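Long-range contacts in segregation and condensation protein B (Chlorobium tepidum TLS, PDB 1T6S), which probably acts in chromosome partitioning as the ScpB subunit of the bacterial segregation and condensation complex, and is built with two winged-helix domains: residues 11-16 / 28-32; 16-22 / 67-71; 57-61 / 71-76; 107-111 / 147-152. One frame throughout, in Å; residues are numbered along the deposited sequence.

Interaction 1. Residues 11-16 / 28-32; sequences SLEALI and LSQIT
With CG of Leu15 turned opposite its own carbonyl carbon (chi1 -70°) and that of Leu28 set likewise (chi1 -68°), the two leucines run antiparallel past each other between helix 2-18 and helix 25-31. CD2 of Leu28 lies 3.7 Å from CB of Leu15, so the branch of one residue rests on the root of the other. The second branch of Leu28, CD1, turns to the buried side and meets CD2 of Leu12 at 4.1 Å and CG1 of Ile16 at 4.2 Å, both side chains crossing it at nearly a right angle. Leu15 ends in a fork: its CD1 presses on the methyl CG2 of Thr32 at 3.6 Å, while its CD2 packs against CG2 of Ile31 at 3.9 Å, nearer solvent. The hydroxyl of Thr32 is engaged within its own segment, OG1 donating to Leu28 O over 2.7 Å; this bond holds chi1 of Thr32 and keeps CG2 turned to Leu15. Thr32 N reaches the same carbonyl from the opposite face. No hydrogen bond links the segments; the attraction is apolar. Leu41 of helix 38-55 touches both Leu12 and Leu28 and closes the buried side. Three helices meeting around a small aliphatic core, followed by a two-stranded hairpin, are characteristic of the winged helix-turn-helix fold, here its N-terminal copy in ScpB.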
loop_
_atom_site.group_PDB
_atom_site.type_symbol
_atom_site.label_atom_id
_atom_site.label_comp_id
_atom_site.label_asym_id
_atom_site.label_seq_id
_atom_site.Cartn_x
_atom_site.Cartn_y
_atom_site.Cartn_z
ATOM N N SER A 11 -3.915 -23.496 28.133
ATOM C CA SER A 11 -2.782 -22.675 27.702
ATOM C C SER A 11 -2.720 -22.607 26.170
ATOM O O SER A 11 -2.453 -21.552 25.599
ATOM C CB SER A 11 -1.480 -23.243 28.243
ATOM O OG SER A 11 -1.551 -23.332 29.656
ATOM N N LEU A 12 -2.942 -23.738 25.505
ATOM C CA LEU A 12 -2.922 -23.737 24.049
ATOM C C LEU A 12 -4.002 -22.799 23.536
ATOM O O LEU A 12 -3.764 -21.994 22.628
ATOM C CB LEU A 12 -3.166 -25.135 23.494
ATOM C CG LEU A 12 -2.036 -26.159 23.668
ATOM C CD1 LEU A 12 -2.539 -27.533 23.217
ATOM C CD2 LEU A 12 -0.806 -25.758 22.870
ATOM N N GLU A 13 -5.198 -22.908 24.105
ATOM C CA GLU A 13 -6.295 -22.044 23.685
ATOM C C GLU A 13 -5.935 -20.562 23.807
ATOM O O GLU A 13 -6.121 -19.771 22.860
ATOM C CB GLU A 13 -7.544 -22.316 24.518
ATOM C CG GLU A 13 -8.650 -21.318 24.235
ATOM C CD GLU A 13 -9.923 -21.651 24.989
ATOM O OE1 GLU A 13 -10.748 -22.436 24.454
ATOM O OE2 GLU A 13 -10.082 -21.141 26.120
ATOM N N ALA A 14 -5.418 -20.193 24.974
ATOM C CA ALA A 14 -5.035 -18.797 25.237
ATOM C C ALA A 14 -3.969 -18.289 24.264
ATOM O O ALA A 14 -4.036 -17.152 23.812
ATOM C CB ALA A 14 -4.530 -18.665 26.672
ATOM N N LEU A 15 -2.988 -19.131 23.948
ATOM C CA LEU A 15 -1.926 -18.726 23.025
ATOM C C LEU A 15 -2.468 -18.572 21.596
ATOM O O LEU A 15 -2.265 -17.537 20.951
ATOM C CB LEU A 15 -0.767 -19.741 23.075
ATOM C CG LEU A 15 0.081 -19.757 24.372
ATOM C CD1 LEU A 15 0.980 -20.982 24.417
ATOM C CD2 LEU A 15 0.950 -18.475 24.449
ATOM N N ILE A 16 -3.174 -19.589 21.110
ATOM C CA ILE A 16 -3.735 -19.534 19.765
ATOM C C ILE A 16 -4.736 -18.383 19.659
ATOM O O ILE A 16 -4.790 -17.670 18.656
ATOM C CB ILE A 16 -4.425 -20.867 19.394
ATOM C CG1 ILE A 16 -3.386 -22.000 19.454
ATOM C CG2 ILE A 16 -5.035 -20.782 17.979
ATOM C CD1 ILE A 16 -3.950 -23.386 19.228
ATOM N N LEU A 28 4.363 -23.028 20.136
ATOM C CA LEU A 28 3.512 -23.540 21.202
ATOM C C LEU A 28 4.259 -24.453 22.187
ATOM O O LEU A 28 3.986 -24.414 23.389
ATOM C CB LEU A 28 2.290 -24.273 20.617
ATOM C CG LEU A 28 1.285 -23.349 19.901
ATOM C CD1 LEU A 28 0.202 -24.163 19.184
ATOM C CD2 LEU A 28 0.658 -22.385 20.920
ATOM N N SER A 29 5.188 -25.275 21.697
ATOM C CA SER A 29 5.942 -26.170 22.586
ATOM C C SER A 29 6.953 -25.385 23.445
ATOM O O SER A 29 7.177 -25.719 24.608
ATOM C CB SER A 29 6.707 -27.234 21.779
ATOM O OG SER A 29 5.843 -27.919 20.881
ATOM N N GLN A 30 7.558 -24.348 22.875
ATOM C CA GLN A 30 8.537 -23.554 23.622
ATOM C C GLN A 30 7.885 -22.775 24.751
ATOM O O GLN A 30 8.407 -22.727 25.860
ATOM C CB GLN A 30 9.272 -22.562 22.703
ATOM C CG GLN A 30 10.247 -21.638 23.456
ATOM C CD GLN A 30 10.734 -20.453 22.632
ATOM O OE1 GLN A 30 9.952 -19.809 21.932
ATOM N NE2 GLN A 30 12.030 -20.152 22.728
ATOM N N ILE A 31 6.738 -22.166 24.477
ATOM C CA ILE A 31 6.074 -21.364 25.502
ATOM C C ILE A 31 5.415 -22.187 26.616
ATOM O O ILE A 31 5.467 -21.807 27.784
ATOM C CB ILE A 31 5.035 -20.401 24.861
ATOM C CG1 ILE A 31 5.754 -19.451 23.884
ATOM C CG2 ILE A 31 4.318 -19.605 25.954
ATOM C CD1 ILE A 31 4.836 -18.502 23.091
ATOM N N THR A 32 4.816 -23.318 26.266
ATOM C CA THR A 32 4.170 -24.164 27.264
ATOM C C THR A 32 5.183 -25.109 27.911
ATOM O O THR A 32 4.844 -25.888 28.802
ATOM C CB THR A 32 3.018 -24.997 26.618
ATOM O OG1 THR A 32 3.553 -25.881 25.626
ATOM C CG2 THR A 32 2.007 -24.074 25.947
#

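Interaction 2. Residues 16-22 / 67-71; sequences IFSSEEP and GYRFL. With NO3 (nitrate ion), chain D.
Here the end of helix 2-18 and the turn after it meet strand 67-72, the second strand of the wing hairpin in the N-terminal winged helix. Ile16 faces the strand, its CG2 lying 3.7 Å from Phe70 CD1 and its CD1 reaching CB of Tyr68. Beside it, the Phe17 ring points an edge at the face of Phe70 in a T-shaped pair, centroids 5.7 Å apart and planes at 74°. A water joins the backbones, donating to Ile16 O and accepting from Phe70 N, each at 2.9 Å. At the other end, Pro22 CG sits over one face of the Arg69 guanidinium, 3.1 Å from NH2. That group is folded back on its own strand by bends at chi2 and chi3, so that NE and NH2 both grip Gly67 O side-on, approaching from the same face of the carbonyl; this holds the guanidinium flat against the proline. Pro22 CA also makes a CH...O contact with Tyr68 O at 3.4 Å. A nitrate, probably from the crystallisation liquor, accepts from Glu20 N. The Tyr68 ring runs on to helix 38-55, where its hydroxyl bonds to Gln42, and Phe70 packs on Ile61 of the partner strand 59-64.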
loop_
_atom_site.group_PDB
_atom_site.type_symbol
_atom_site.label_atom_id
_atom_site.label_comp_id
_atom_site.label_asym_id
_atom_site.label_seq_id
_atom_site.Cartn_x
_atom_site.Cartn_y
_atom_site.Cartn_z
ATOM N N ILE A 16 -3.174 -19.589 21.110
ATOM C CA ILE A 16 -3.735 -19.534 19.765
ATOM C C ILE A 16 -4.736 -18.383 19.659
ATOM O O ILE A 16 -4.790 -17.670 18.656
ATOM C CB ILE A 16 -4.425 -20.867 19.394
ATOM C CG1 ILE A 16 -3.386 -22.000 19.454
ATOM C CG2 ILE A 16 -5.035 -20.782 17.979
ATOM C CD1 ILE A 16 -3.950 -23.386 19.228
ATOM N N PHE A 17 -5.523 -18.187 20.706
ATOM C CA PHE A 17 -6.491 -17.107 20.705
ATOM C C PHE A 17 -5.839 -15.718 20.709
ATOM O O PHE A 17 -6.293 -14.826 20.005
ATOM C CB PHE A 17 -7.390 -17.235 21.919
ATOM C CG PHE A 17 -8.489 -16.232 21.949
ATOM C CD1 PHE A 17 -9.749 -16.556 21.464
ATOM C CD2 PHE A 17 -8.272 -14.965 22.481
ATOM C CE1 PHE A 17 -10.787 -15.627 21.514
ATOM C CE2 PHE A 17 -9.297 -14.027 22.536
ATOM C CZ PHE A 17 -10.556 -14.362 22.053
ATOM N N SER A 18 -4.784 -15.537 21.500
ATOM C CA SER A 18 -4.083 -14.257 21.603
ATOM C C SER A 18 -3.229 -13.889 20.395
ATOM O O SER A 18 -2.966 -12.709 20.148
ATOM C CB SER A 18 -3.145 -14.259 22.817
ATOM O OG SER A 18 -3.845 -14.407 24.032
ATOM N N SER A 19 -2.771 -14.912 19.679
ATOM C CA SER A 19 -1.906 -14.754 18.522
ATOM C C SER A 19 -2.404 -13.771 17.491
ATOM O O SER A 19 -3.581 -13.758 17.134
ATOM C CB SER A 19 -1.677 -16.109 17.838
ATOM O OG SER A 19 -2.905 -16.680 17.430
ATOM N N GLU A 20 -1.491 -12.944 17.004
ATOM C CA GLU A 20 -1.856 -11.973 15.996
ATOM C C GLU A 20 -1.327 -12.525 14.680
ATOM O O GLU A 20 -1.320 -11.842 13.660
ATOM C CB GLU A 20 -1.260 -10.606 16.360
ATOM C CG GLU A 20 -1.464 -10.286 17.846
ATOM C CD GLU A 20 -1.263 -8.816 18.209
ATOM O OE1 GLU A 20 -0.296 -8.200 17.715
ATOM O OE2 GLU A 20 -2.071 -8.288 19.011
ATOM N N GLU A 21 -0.900 -13.789 14.734
ATOM C CA GLU A 21 -0.384 -14.543 13.580
ATOM C C GLU A 21 -0.544 -16.042 13.856
ATOM O O GLU A 21 -0.536 -16.462 15.009
ATOM C CB GLU A 21 1.101 -14.242 13.350
ATOM C CG GLU A 21 1.375 -12.883 12.745
ATOM C CD GLU A 21 2.856 -12.621 12.525
ATOM O OE1 GLU A 21 3.193 -11.603 11.868
ATOM O OE2 GLU A 21 3.684 -13.419 13.010
ATOM N N PRO A 22 -0.705 -16.867 12.803
ATOM C CA PRO A 22 -0.848 -18.318 13.003
ATOM C C PRO A 22 0.320 -18.797 13.874
ATOM O O PRO A 22 1.462 -18.360 13.686
ATOM C CB PRO A 22 -0.771 -18.875 11.576
ATOM C CG PRO A 22 -1.422 -17.784 10.760
ATOM C CD PRO A 22 -0.789 -16.518 11.372
ATOM N N GLY A 67 0.367 -23.540 10.681
ATOM C CA GLY A 67 0.073 -22.514 11.667
ATOM C C GLY A 67 -1.382 -22.605 12.106
ATOM O O GLY A 67 -2.281 -22.641 11.261
ATOM N N TYR A 68 -1.632 -22.664 13.412
ATOM C CA TYR A 68 -3.011 -22.739 13.897
ATOM C C TYR A 68 -3.580 -21.356 14.180
ATOM O O TYR A 68 -2.881 -20.489 14.696
ATOM C CB TYR A 68 -3.115 -23.571 15.184
ATOM C CG TYR A 68 -2.809 -25.045 15.031
ATOM C CD1 TYR A 68 -1.505 -25.531 15.173
ATOM C CD2 TYR A 68 -3.828 -25.958 14.744
ATOM C CE1 TYR A 68 -1.225 -26.903 15.033
ATOM C CE2 TYR A 68 -3.560 -27.322 14.599
ATOM C CZ TYR A 68 -2.264 -27.786 14.743
ATOM O OH TYR A 68 -2.010 -29.134 14.581
ATOM N N ARG A 69 -4.846 -21.147 13.833
ATOM C CA ARG A 69 -5.508 -19.869 14.122
ATOM C C ARG A 69 -7.013 -20.079 14.214
ATOM O O ARG A 69 -7.549 -21.035 13.655
ATOM C CB ARG A 69 -5.206 -18.813 13.044
ATOM C CG ARG A 69 -6.036 -18.921 11.754
ATOM C CD ARG A 69 -5.843 -20.243 11.012
ATOM N NE ARG A 69 -4.476 -20.521 10.536
ATOM C CZ ARG A 69 -3.800 -19.804 9.634
ATOM N NH1 ARG A 69 -4.327 -18.719 9.085
ATOM N NH2 ARG A 69 -2.607 -20.215 9.220
ATOM N N PHE A 70 -7.682 -19.191 14.936
ATOM C CA PHE A 70 -9.129 -19.235 15.074
ATOM C C PHE A 70 -9.749 -18.600 13.848
ATOM O O PHE A 70 -9.178 -17.677 13.265
ATOM C CB PHE A 70 -9.582 -18.427 16.292
ATOM C CG PHE A 70 -9.565 -19.198 17.578
ATOM C CD1 PHE A 70 -8.423 -19.231 18.370
ATOM C CD2 PHE A 70 -10.693 -19.916 17.986
ATOM C CE1 PHE A 70 -8.396 -19.967 19.558
ATOM C CE2 PHE A 70 -10.680 -20.657 19.174
ATOM C CZ PHE A 70 -9.530 -20.683 19.960
ATOM N N LEU A 71 -10.915 -19.098 13.460
ATOM C CA LEU A 71 -11.676 -18.555 12.332
ATOM C C LEU A 71 -13.150 -18.690 12.716
ATOM O O LEU A 71 -13.522 -19.658 13.381
ATOM C CB LEU A 71 -11.394 -19.355 11.054
ATOM C CG LEU A 71 -10.741 -18.646 9.863
ATOM C CD1 LEU A 71 -9.532 -17.835 10.285
ATOM C CD2 LEU A 71 -10.341 -19.706 8.839
HETATM N N NO3 D . 1.815 -13.968 17.215
HETATM O O1 NO3 D . 3.053 -13.883 17.067
HETATM O O2 NO3 D . 1.316 -15.056 17.059
HETATM O O3 NO3 D . 1.209 -12.947 17.506
HETATM O O HOH W 1 -5.914 -17.221 16.043
#

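Interaction 3. Residues 57-61 / 71-76; sequences RTFRI and LTEPEF
Arg60 and Leu71 form an antiparallel hydrogen-bonded pair at the open end of the hairpin of strands 59-64 and 67-72: Arg60 N donates to Leu71 O and Leu71 N to Arg60 O, both at 2.9 Å. Next to them Phe59 and Thr72 form a non-hydrogen-bonded pair, and beyond it Glu73 N reaches Thr58 O at 2.8 Å in a nearly straight bond. The charged contact is a stack: Arg60 and Glu73 both bend at chi2 (-71° and -76°), bringing their flat groups face to face. The two planes lie 7° apart, with Glu73 OE1 over the centre of the guanidinium and 3.9 Å from Arg60 NH2; this long salt bridge is electrostatic, since no N-H points at the oxygen. In the guanidinium plane, NH1 donates to both Arg57 O and Phe59 O, lying above the plane of each carbonyl. An apolar contact lies just beyond the strands, where Thr58 CG2 meets Phe76 CZ at 3.6 Å. Arg60 NH2 also forms a salt bridge with Glu53 of helix 38-55. The arginine thus ties down the backbone at the start of its strand, at Arg57 and Phe59, while the acidic groups probably offset its charge at this surface.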
loop_
_atom_site.group_PDB
_atom_site.type_symbol
_atom_site.label_atom_id
_atom_site.label_comp_id
_atom_site.label_asym_id
_atom_site.label_seq_id
_atom_site.Cartn_x
_atom_site.Cartn_y
_atom_site.Cartn_z
ATOM N N ARG A 57 -20.046 -22.605 20.351
ATOM C CA ARG A 57 -19.206 -21.454 20.018
ATOM C C ARG A 57 -19.263 -21.196 18.509
ATOM O O ARG A 57 -19.487 -22.110 17.716
ATOM C CB ARG A 57 -17.764 -21.703 20.455
ATOM C CG ARG A 57 -17.572 -21.806 21.953
ATOM C CD ARG A 57 -17.603 -20.437 22.617
ATOM N NE ARG A 57 -18.928 -19.833 22.670
ATOM C CZ ARG A 57 -19.817 -20.071 23.631
ATOM N NH1 ARG A 57 -19.526 -20.904 24.616
ATOM N NH2 ARG A 57 -20.991 -19.464 23.619
ATOM N N THR A 58 -19.053 -19.946 18.114
ATOM C CA THR A 58 -19.126 -19.568 16.705
ATOM C C THR A 58 -17.785 -19.550 15.973
ATOM O O THR A 58 -17.685 -19.033 14.859
ATOM C CB THR A 58 -19.791 -18.185 16.578
ATOM O OG1 THR A 58 -19.014 -17.206 17.293
ATOM C CG2 THR A 58 -21.210 -18.234 17.155
ATOM N N PHE A 59 -16.761 -20.118 16.601
ATOM C CA PHE A 59 -15.429 -20.161 16.009
ATOM C C PHE A 59 -14.771 -21.532 16.169
ATOM O O PHE A 59 -15.212 -22.362 16.974
ATOM C CB PHE A 59 -14.548 -19.071 16.634
ATOM C CG PHE A 59 -14.661 -18.983 18.132
ATOM C CD1 PHE A 59 -14.089 -19.944 18.946
ATOM C CD2 PHE A 59 -15.366 -17.939 18.726
ATOM C CE1 PHE A 59 -14.212 -19.867 20.332
ATOM C CE2 PHE A 59 -15.495 -17.853 20.114
ATOM C CZ PHE A 59 -14.918 -18.816 20.913
ATOM N N ARG A 60 -13.714 -21.758 15.396
ATOM C CA ARG A 60 -12.974 -23.025 15.427
ATOM C C ARG A 60 -11.514 -22.782 15.133
ATOM O O ARG A 60 -11.167 -21.820 14.447
ATOM C CB ARG A 60 -13.486 -24.006 14.356
ATOM C CG ARG A 60 -14.930 -24.462 14.501
ATOM C CD ARG A 60 -15.139 -25.409 15.672
ATOM N NE ARG A 60 -16.512 -25.919 15.711
ATOM C CZ ARG A 60 -17.562 -25.230 16.147
ATOM N NH1 ARG A 60 -17.404 -23.991 16.603
ATOM N NH2 ARG A 60 -18.780 -25.770 16.101
ATOM N N ILE A 61 -10.663 -23.665 15.647
ATOM C CA ILE A 61 -9.236 -23.581 15.376
ATOM C C ILE A 61 -8.949 -24.392 14.097
ATOM O O ILE A 61 -9.373 -25.544 13.957
ATOM C CB ILE A 61 -8.380 -24.147 16.550
ATOM C CG1 ILE A 61 -8.524 -23.236 17.784
ATOM C CG2 ILE A 61 -6.922 -24.235 16.125
ATOM C CD1 ILE A 61 -8.008 -23.846 19.081
ATOM N N LEU A 71 -10.915 -19.098 13.460
ATOM C CA LEU A 71 -11.676 -18.555 12.332
ATOM C C LEU A 71 -13.150 -18.690 12.716
ATOM O O LEU A 71 -13.522 -19.658 13.381
ATOM C CB LEU A 71 -11.394 -19.355 11.054
ATOM C CG LEU A 71 -10.741 -18.646 9.863
ATOM C CD1 LEU A 71 -9.532 -17.835 10.285
ATOM C CD2 LEU A 71 -10.341 -19.706 8.839
ATOM N N THR A 72 -13.985 -17.725 12.336
ATOM C CA THR A 72 -15.409 -17.829 12.666
ATOM C C THR A 72 -16.073 -18.782 11.669
ATOM O O THR A 72 -15.603 -18.937 10.542
ATOM C CB THR A 72 -16.163 -16.452 12.647
ATOM O OG1 THR A 72 -15.833 -15.722 11.464
ATOM C CG2 THR A 72 -15.791 -15.617 13.885
ATOM N N GLU A 73 -17.154 -19.415 12.104
ATOM C CA GLU A 73 -17.895 -20.376 11.298
ATOM C C GLU A 73 -18.534 -19.760 10.050
ATOM O O GLU A 73 -19.022 -18.631 10.078
ATOM C CB GLU A 73 -18.968 -21.044 12.165
ATOM C CG GLU A 73 -18.393 -21.978 13.208
ATOM C CD GLU A 73 -17.933 -23.297 12.605
ATOM O OE1 GLU A 73 -18.772 -24.220 12.482
ATOM O OE2 GLU A 73 -16.738 -23.409 12.233
ATOM N N PRO A 74 -18.546 -20.511 8.933
ATOM C CA PRO A 74 -19.129 -20.026 7.674
ATOM C C PRO A 74 -20.563 -19.572 7.814
ATOM O O PRO A 74 -21.069 -18.813 6.989
ATOM C CB PRO A 74 -18.966 -21.221 6.727
ATOM C CG PRO A 74 -19.009 -22.399 7.651
ATOM C CD PRO A 74 -18.141 -21.925 8.809
ATOM N N GLU A 75 -21.215 -20.012 8.883
ATOM C CA GLU A 75 -22.597 -19.620 9.119
ATOM C C GLU A 75 -22.740 -18.111 9.309
ATOM O O GLU A 75 -23.816 -17.544 9.090
ATOM C CB GLU A 75 -23.147 -20.341 10.348
ATOM C CG GLU A 75 -24.560 -19.930 10.717
ATOM C CD GLU A 75 -25.124 -20.774 11.838
ATOM O OE1 GLU A 75 -24.946 -22.010 11.791
ATOM O OE2 GLU A 75 -25.749 -20.205 12.760
ATOM N N PHE A 76 -21.664 -17.450 9.722
ATOM C CA PHE A 76 -21.740 -16.004 9.924
ATOM C C PHE A 76 -20.889 -15.236 8.932
ATOM O O PHE A 76 -20.527 -14.083 9.174
ATOM C CB PHE A 76 -21.313 -15.658 11.350
ATOM C CG PHE A 76 -21.958 -16.522 12.386
ATOM C CD1 PHE A 76 -21.422 -17.771 12.689
ATOM C CD2 PHE A 76 -23.147 -16.127 13.002
ATOM C CE1 PHE A 76 -22.058 -18.624 13.588
ATOM C CE2 PHE A 76 -23.795 -16.972 13.904
ATOM C CZ PHE A 76 -23.248 -18.225 14.196
#

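Interaction 4. Residues 107-111 / 147-152. With NO3 (nitrate ion), chain N; NO3 (nitrate ion), chain C.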
loop_
_atom_site.group_PDB
_atom_site.type_symbol
_atom_site.label_atom_id
_atom_site.label_comp_id
_atom_site.label_asym_id
_atom_site.label_seq_id
_atom_site.Cartn_x
_atom_site.Cartn_y
_atom_site.Cartn_z
ATOM N N GLN A 107 2.982 5.533 -15.782
ATOM C CA GLN A 107 3.725 6.741 -15.434
ATOM C C GLN A 107 4.849 7.122 -16.413
ATOM O O GLN A 107 5.548 6.261 -16.956
ATOM C CB GLN A 107 4.305 6.610 -14.018
ATOM C CG GLN A 107 5.260 5.417 -13.822
ATOM C CD GLN A 107 5.728 5.277 -12.378
ATOM O OE1 GLN A 107 6.133 6.253 -11.751
ATOM N NE2 GLN A 107 5.680 4.059 -11.851
ATOM N N PRO A 108 5.021 8.433 -16.667
ATOM C CA PRO A 108 4.238 9.542 -16.104
ATOM C C PRO A 108 2.904 9.635 -16.842
ATOM O O PRO A 108 2.864 9.589 -18.070
ATOM C CB PRO A 108 5.149 10.755 -16.328
ATOM C CG PRO A 108 5.903 10.396 -17.554
ATOM C CD PRO A 108 6.231 8.940 -17.340
ATOM N N VAL A 109 1.815 9.755 -16.084
ATOM C CA VAL A 109 0.472 9.807 -16.664
ATOM C C VAL A 109 -0.405 10.889 -16.036
ATOM O O VAL A 109 -0.301 11.170 -14.842
ATOM C CB VAL A 109 -0.226 8.410 -16.519
ATOM C CG1 VAL A 109 -0.456 8.081 -15.051
ATOM C CG2 VAL A 109 -1.532 8.392 -17.282
ATOM N N THR A 110 -1.261 11.491 -16.863
ATOM C CA THR A 110 -2.180 12.549 -16.429
ATOM C C THR A 110 -3.529 11.984 -15.975
ATOM O O THR A 110 -3.848 10.829 -16.239
ATOM C CB THR A 110 -2.511 13.512 -17.584
ATOM O OG1 THR A 110 -3.338 12.829 -18.536
ATOM C CG2 THR A 110 -1.241 13.986 -18.283
ATOM N N LYS A 111 -4.326 12.830 -15.323
ATOM C CA LYS A 111 -5.654 12.432 -14.882
ATOM C C LYS A 111 -6.498 12.065 -16.101
ATOM O O LYS A 111 -7.231 11.075 -16.089
ATOM C CB LYS A 111 -6.352 13.570 -14.134
ATOM C CG LYS A 111 -5.768 13.884 -12.777
ATOM C CD LYS A 111 -6.664 14.837 -11.990
ATOM C CE LYS A 111 -6.084 15.087 -10.602
ATOM N NZ LYS A 111 -6.918 16.033 -9.792
ATOM N N PRO A 147 -1.316 19.488 -18.647
ATOM C CA PRO A 147 -1.745 18.863 -17.389
ATOM C C PRO A 147 -0.620 18.144 -16.649
ATOM O O PRO A 147 0.319 17.648 -17.258
ATOM C CB PRO A 147 -2.855 17.913 -17.831
ATOM C CG PRO A 147 -2.417 17.523 -19.246
ATOM C CD PRO A 147 -1.937 18.840 -19.818
ATOM N N LEU A 148 -0.730 18.110 -15.325
ATOM C CA LEU A 148 0.250 17.457 -14.467
ATOM C C LEU A 148 0.281 15.960 -14.738
ATOM O O LEU A 148 -0.765 15.346 -15.000
ATOM C CB LEU A 148 -0.114 17.686 -12.996
ATOM C CG LEU A 148 -0.083 19.141 -12.508
ATOM C CD1 LEU A 148 -0.625 19.261 -11.082
ATOM C CD2 LEU A 148 1.358 19.621 -12.572
ATOM N N GLN A 149 1.483 15.387 -14.685
ATOM C CA GLN A 149 1.701 13.951 -14.879
ATOM C C GLN A 149 2.105 13.400 -13.534
ATOM O O GLN A 149 2.809 14.074 -12.778
ATOM C CB GLN A 149 2.842 13.701 -15.863
ATOM C CG GLN A 149 2.611 14.266 -17.238
ATOM C CD GLN A 149 3.840 14.133 -18.096
ATOM O OE1 GLN A 149 4.888 14.698 -17.779
ATOM N NE2 GLN A 149 3.730 13.372 -19.177
ATOM N N TYR A 150 1.676 12.181 -13.227
ATOM C CA TYR A 150 2.010 11.574 -11.938
ATOM C C TYR A 150 2.827 10.309 -12.049
ATOM O O TYR A 150 2.827 9.652 -13.083
ATOM C CB TYR A 150 0.740 11.280 -11.141
ATOM C CG TYR A 150 -0.113 12.499 -10.903
ATOM C CD1 TYR A 150 -1.056 12.917 -11.842
ATOM C CD2 TYR A 150 0.063 13.271 -9.763
ATOM C CE1 TYR A 150 -1.801 14.088 -11.640
ATOM C CE2 TYR A 150 -0.669 14.430 -9.564
ATOM C CZ TYR A 150 -1.594 14.832 -10.502
ATOM O OH TYR A 150 -2.292 15.995 -10.288
ATOM N N GLY A 151 3.530 9.983 -10.969
ATOM C CA GLY A 151 4.344 8.778 -10.929
ATOM C C GLY A 151 4.337 8.283 -9.491
ATOM O O GLY A 151 3.928 9.022 -8.604
ATOM N N THR A 152 4.766 7.046 -9.254
ATOM C CA THR A 152 4.796 6.504 -7.901
ATOM C C THR A 152 5.995 7.104 -7.150
ATOM O O THR A 152 6.883 7.686 -7.768
ATOM C CB THR A 152 4.894 4.944 -7.914
ATOM O OG1 THR A 152 5.952 4.541 -8.789
ATOM C CG2 THR A 152 3.568 4.320 -8.389
HETATM N N NO3 N . 6.575 1.440 -9.701
HETATM O O1 NO3 N . 7.057 0.294 -9.792
HETATM O O2 NO3 N . 7.260 2.351 -10.100
HETATM O O3 NO3 N . 5.463 1.555 -9.222
HETATM N N NO3 C . -8.509 13.036 -8.554
HETATM O O1 NO3 C . -8.793 13.849 -9.466
HETATM O O2 NO3 C . -8.483 11.879 -8.850
HETATM O O3 NO3 C . -8.286 13.482 -7.460
HETATM O O HOH W 2 1.760 11.549 -19.711
HETATM O O HOH W 3 -3.449 15.564 -14.651
#
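Gln107, just past helix 87-106, pairs with Thr152 through its side-chain amide: OE1 accepts from Thr152 N at 3.0 Å, the donor lying above the carbonyl plane, and NE2 donates to Thr152 OG1 at 3.1 Å. CG is wedged between the backbone N and carbonyl carbon (chi1 59°), and the chain then runs extended to the strand, passing over Gly151, whose CA lies 3.2 Å from OE1. NE2 also bonds to Ala104 O and weakly to a nitrate, probably from the crystallisation liquor. Pro108 follows a cis peptide bond; its CB rests 3.8 Å from CB of Gln149, the two side chains lying side by side. A water accepts from Gln149 NE2 and donates to Pro108 O. At Val109 the backbones pair directly: its N donates to Tyr150 O at 3.2 Å, and Tyr150 N returns a bond to Val109 O at 2.7 Å. Thr110 packs its methyl CG2 against Pro147 CG at 3.8 Å, while its OG1 caps helix 111-118 by bonding to Glu113 N. Lys111 runs obliquely past the Tyr150 ring, its CE 3.9 Å from the phenol OH, and NZ donates to a second nitrate, which Ile126 N and Asp127 N of helix 125-131 also hold. The short, weakly bonded strand 109-110 is one edge of the three-stranded sheet of the second winged helix, with 148-152 central and 135-140 at the other edge, and Tyr150 packs from this sheet on Ile126 and Leu130 of helix 125-131.

From the N terminus, interaction 1 closes the short loop between helices 2-18 and 25-31. Interaction 2 starts from the same first helix, sharing Ile16, and crosses interaction 1 along the chain to bring in strand 67-72. Interaction 3 crosses interaction 2, shares Leu71 and closes the wing hairpin; the rings of Phe70 and Phe59 meet between them. These three contacts form one continuous unit, joining helices and hairpin of the N-terminal winged helix. Interaction 4 follows in series, its centre about 42 Å from that of interaction 2, and on the opposite side of the chain's centre closes, in the second winged helix, the loop between strands 109-110 and 148-152, which holds helices 111-118 and 125-131 and strand 135-140.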